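Local coordinates for response regulator receiver (Brucella melitensis biovar Abortus, PDB 4G97), which probably acts as a two-component response regulator, joining a phosphorylatable receiver domain to a sigma-like domain in bacterial signal transduction, at residues L142-D147 against V167-T172. Residues are numbered along the deposited sequence; the frame is centred on the assembly and turned at random.
Sequences LMIIED and VGIART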
ATOM      1  N   LEU A 142      -2.643 -15.766   7.413  1.00 34.70           N
ATOM      2  CA  LEU A 142      -3.556 -14.797   6.844  1.00 35.08           C
ATOM      3  C   LEU A 142      -4.802 -15.359   6.219  1.00 35.91           C
ATOM      4  O   LEU A 142      -4.830 -16.492   5.742  1.00 34.33           O
ATOM      5  CB  LEU A 142      -2.825 -13.796   5.928  1.00 36.43           C
ATOM      6  CG  LEU A 142      -2.032 -14.349   4.772  1.00 42.21           C
ATOM      7  CD1 LEU A 142      -2.939 -14.631   3.581  1.00 42.62           C
ATOM      8  CD2 LEU A 142      -0.917 -13.374   4.383  1.00 46.23           C
ATOM      9  N   MET A 143      -5.841 -14.554   6.230  1.00 32.03           N
ATOM     10  CA  MET A 143      -7.092 -14.909   5.605  1.00 31.67           C
ATOM     11  C   MET A 143      -7.233 -14.104   4.295  1.00 33.22           C
ATOM     12  O   MET A 143      -6.949 -12.895   4.268  1.00 30.52           O
ATOM     13  CB  MET A 143      -8.234 -14.612   6.557  1.00 34.89           C
ATOM     14  CG  MET A 143      -9.596 -14.866   5.967  1.00 41.05           C
ATOM     15  SD  MET A 143     -10.992 -14.515   7.064  1.00 46.89           S
ATOM     16  CE  MET A 143     -10.415 -13.126   7.917  1.00 43.19           C
ATOM     17  N   ILE A 144      -7.696 -14.794   3.226  1.00 27.93           N
ATOM     18  CA  ILE A 144      -7.979 -14.205   1.916  1.00 26.72           C
ATOM     19  C   ILE A 144      -9.486 -14.119   1.750  1.00 32.19           C
ATOM     20  O   ILE A 144     -10.160 -15.128   1.897  1.00 32.25           O
ATOM     21  CB  ILE A 144      -7.326 -14.996   0.742  1.00 28.80           C
ATOM     22  CG1 ILE A 144      -5.779 -15.007   0.887  1.00 28.44           C
ATOM     23  CG2 ILE A 144      -7.762 -14.362  -0.663  1.00 29.43           C
ATOM     24  CD1 ILE A 144      -5.024 -15.932  -0.051  1.00 33.32           C
ATOM     25  N   ILE A 145     -10.020 -12.921   1.467  1.00 30.06           N
ATOM     26  CA  ILE A 145     -11.435 -12.731   1.136  1.00 29.11           C
ATOM     27  C   ILE A 145     -11.437 -12.398  -0.357  1.00 34.46           C
ATOM     28  O   ILE A 145     -11.090 -11.278  -0.758  1.00 31.93           O
ATOM     29  CB  ILE A 145     -12.220 -11.686   1.965  1.00 32.29           C
ATOM     30  CG1 ILE A 145     -12.078 -11.942   3.498  1.00 32.97           C
ATOM     31  CG2 ILE A 145     -13.702 -11.762   1.554  1.00 33.87           C
ATOM     32  CD1 ILE A 145     -12.495 -10.810   4.357  1.00 31.39           C
ATOM     33  N   GLU A 146     -11.741 -13.399  -1.176  1.00 33.80           N
ATOM     34  CA  GLU A 146     -11.718 -13.277  -2.633  1.00 34.74           C
ATOM     35  C   GLU A 146     -12.609 -14.347  -3.272  1.00 42.08           C
ATOM     36  O   GLU A 146     -12.391 -15.533  -3.033  1.00 41.84           O
ATOM     37  CB  GLU A 146     -10.256 -13.375  -3.149  1.00 35.80           C
ATOM     38  CG  GLU A 146     -10.106 -13.441  -4.661  1.00 42.76           C
ATOM     39  CD  GLU A 146     -10.597 -12.194  -5.357  1.00 55.57           C
ATOM     40  OE1 GLU A 146     -11.602 -12.274  -6.100  1.00 52.44           O
ATOM     41  OE2 GLU A 146     -10.018 -11.117  -5.096  1.00 48.10           O
ATOM     42  N   ASP A 147     -13.596 -13.924  -4.085  1.00 42.39           N
ATOM     43  CA  ASP A 147     -14.539 -14.835  -4.767  1.00 44.13           C
ATOM     44  C   ASP A 147     -14.040 -15.421  -6.102  1.00 46.86           C
ATOM     45  O   ASP A 147     -14.567 -16.447  -6.520  1.00 47.79           O
ATOM     46  CB  ASP A 147     -15.914 -14.169  -4.966  1.00 46.85           C
ATOM     47  CG  ASP A 147     -15.913 -12.964  -5.892  1.00 65.61           C
ATOM     48  OD1 ASP A 147     -14.844 -12.318  -6.038  1.00 67.21           O
ATOM     49  OD2 ASP A 147     -16.983 -12.644  -6.443  1.00 78.03           O
ATOM     50  N   VAL A 167      -4.841 -19.403   6.030  1.00 34.88           N
ATOM     51  CA  VAL A 167      -5.729 -20.146   6.926  1.00 35.49           C
ATOM     52  C   VAL A 167      -7.006 -20.588   6.233  1.00 41.50           C
ATOM     53  O   VAL A 167      -7.688 -21.480   6.721  1.00 41.53           O
ATOM     54  CB  VAL A 167      -5.989 -19.438   8.288  1.00 38.56           C
ATOM     55  CG1 VAL A 167      -4.676 -19.126   8.993  1.00 38.33           C
ATOM     56  CG2 VAL A 167      -6.838 -18.174   8.126  1.00 38.11           C
ATOM     57  N   GLY A 168      -7.315 -19.933   5.123  1.00 38.49           N
ATOM     58  CA  GLY A 168      -8.493 -20.188   4.311  1.00 38.38           C
ATOM     59  C   GLY A 168      -8.831 -19.026   3.396  1.00 41.17           C
ATOM     60  O   GLY A 168      -8.236 -17.944   3.484  1.00 38.97           O
ATOM     61  N   ILE A 169      -9.798 -19.275   2.503  1.00 38.02           N
ATOM     62  CA  ILE A 169     -10.302 -18.344   1.505  1.00 37.66           C
ATOM     63  C   ILE A 169     -11.787 -18.198   1.730  1.00 42.26           C
ATOM     64  O   ILE A 169     -12.525 -19.177   1.610  1.00 43.64           O
ATOM     65  CB  ILE A 169      -9.951 -18.802   0.053  1.00 40.41           C
ATOM     66  CG1 ILE A 169      -8.409 -18.821  -0.170  1.00 40.83           C
ATOM     67  CG2 ILE A 169     -10.632 -17.897  -0.978  1.00 41.42           C
ATOM     68  CD1 ILE A 169      -7.927 -19.518  -1.397  1.00 45.38           C
ATOM     69  N   ALA A 170     -12.226 -16.986   2.075  1.00 37.38           N
ATOM     70  CA  ALA A 170     -13.646 -16.683   2.265  1.00 36.12           C
ATOM     71  C   ALA A 170     -14.176 -16.012   0.978  1.00 41.09           C
ATOM     72  O   ALA A 170     -13.505 -15.145   0.425  1.00 38.95           O
ATOM     73  CB  ALA A 170     -13.822 -15.763   3.445  1.00 35.88           C
ATOM     74  N   ARG A 171     -15.344 -16.457   0.482  1.00 39.96           N
ATOM     75  CA  ARG A 171     -15.961 -15.937  -0.744  1.00 41.02           C
ATOM     76  C   ARG A 171     -17.080 -14.915  -0.458  1.00 46.17           C
ATOM     77  O   ARG A 171     -17.394 -14.095  -1.320  1.00 45.65           O
ATOM     78  CB  ARG A 171     -16.469 -17.090  -1.646  1.00 43.62           C
ATOM     79  CG  ARG A 171     -15.473 -18.240  -1.873  1.00 58.22           C
ATOM     80  CD  ARG A 171     -14.603 -18.058  -3.105  1.00 75.53           C
ATOM     81  NE  ARG A 171     -13.571 -19.098  -3.229  1.00 83.26           N
ATOM     82  CZ  ARG A 171     -12.471 -18.991  -3.974  1.00 86.36           C
ATOM     83  NH1 ARG A 171     -12.228 -17.876  -4.659  1.00 53.16           N
ATOM     84  NH2 ARG A 171     -11.599 -19.992  -4.029  1.00 74.91           N
ATOM     85  N   THR A 172     -17.676 -14.963   0.748  1.00 44.32           N
ATOM     86  CA  THR A 172     -18.766 -14.049   1.153  1.00 45.05           C
ATOM     87  C   THR A 172     -18.444 -13.420   2.503  1.00 50.50           C
ATOM     88  O   THR A 172     -17.489 -13.848   3.146  1.00 49.47           O
ATOM     89  CB  THR A 172     -20.124 -14.795   1.245  1.00 50.16           C
ATOM     90  OG1 THR A 172     -20.226 -15.451   2.513  1.00 55.71           O
ATOM     91  CG2 THR A 172     -20.346 -15.783   0.110  1.00 45.09           C
TER
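Ile-144 is gripped through both its backbone N and its backbone O by strand 165-170: its N donates to Gly-168 O (3.2 Å, nearly straight), and its O accepts from Ala-170 N at 2.8 Å. The next rung, Glu-146 N to Ala-170 O (3.0 Å), is more bent, at 140°, and extends the parallel ladder just past the end of strand 141-145. Packing is tight mid-ladder, on both faces: Ile-145 CG1 meets Ala-170 CB at 4.2 Å, with Ala-176 of helix 173-183 touching both residues, and on the opposite face Ile-144 CB abuts Ile-169 CG1 (4.1 Å) beneath helix 149-161. The start is looser: Val-167 and Gly-168 are partly exposed, and Val-167 N binds Leu-142 O (2.9 Å) tilted 27° from the carbonyl plane. At the partly exposed far end, Arg-171 bends at chi2 (-92°); one guanidinium face lies against Ile-169 CG2, 3.7 Å from its plane and over its centre, and NH1 is 2.9 Å from Glu-146 O, in a geometry that settles no bond. Joined through helix 149-161, the strands make the first beta-alpha-beta unit of the CheY-like receiver fold. The Glu-146 N bond fixes the backbone where the Glu-146 carboxylate, accepting from Glu-148 N, lies beside Asp-191, the predicted phosphorylation site, consistent with the acidic pocket of such receivers.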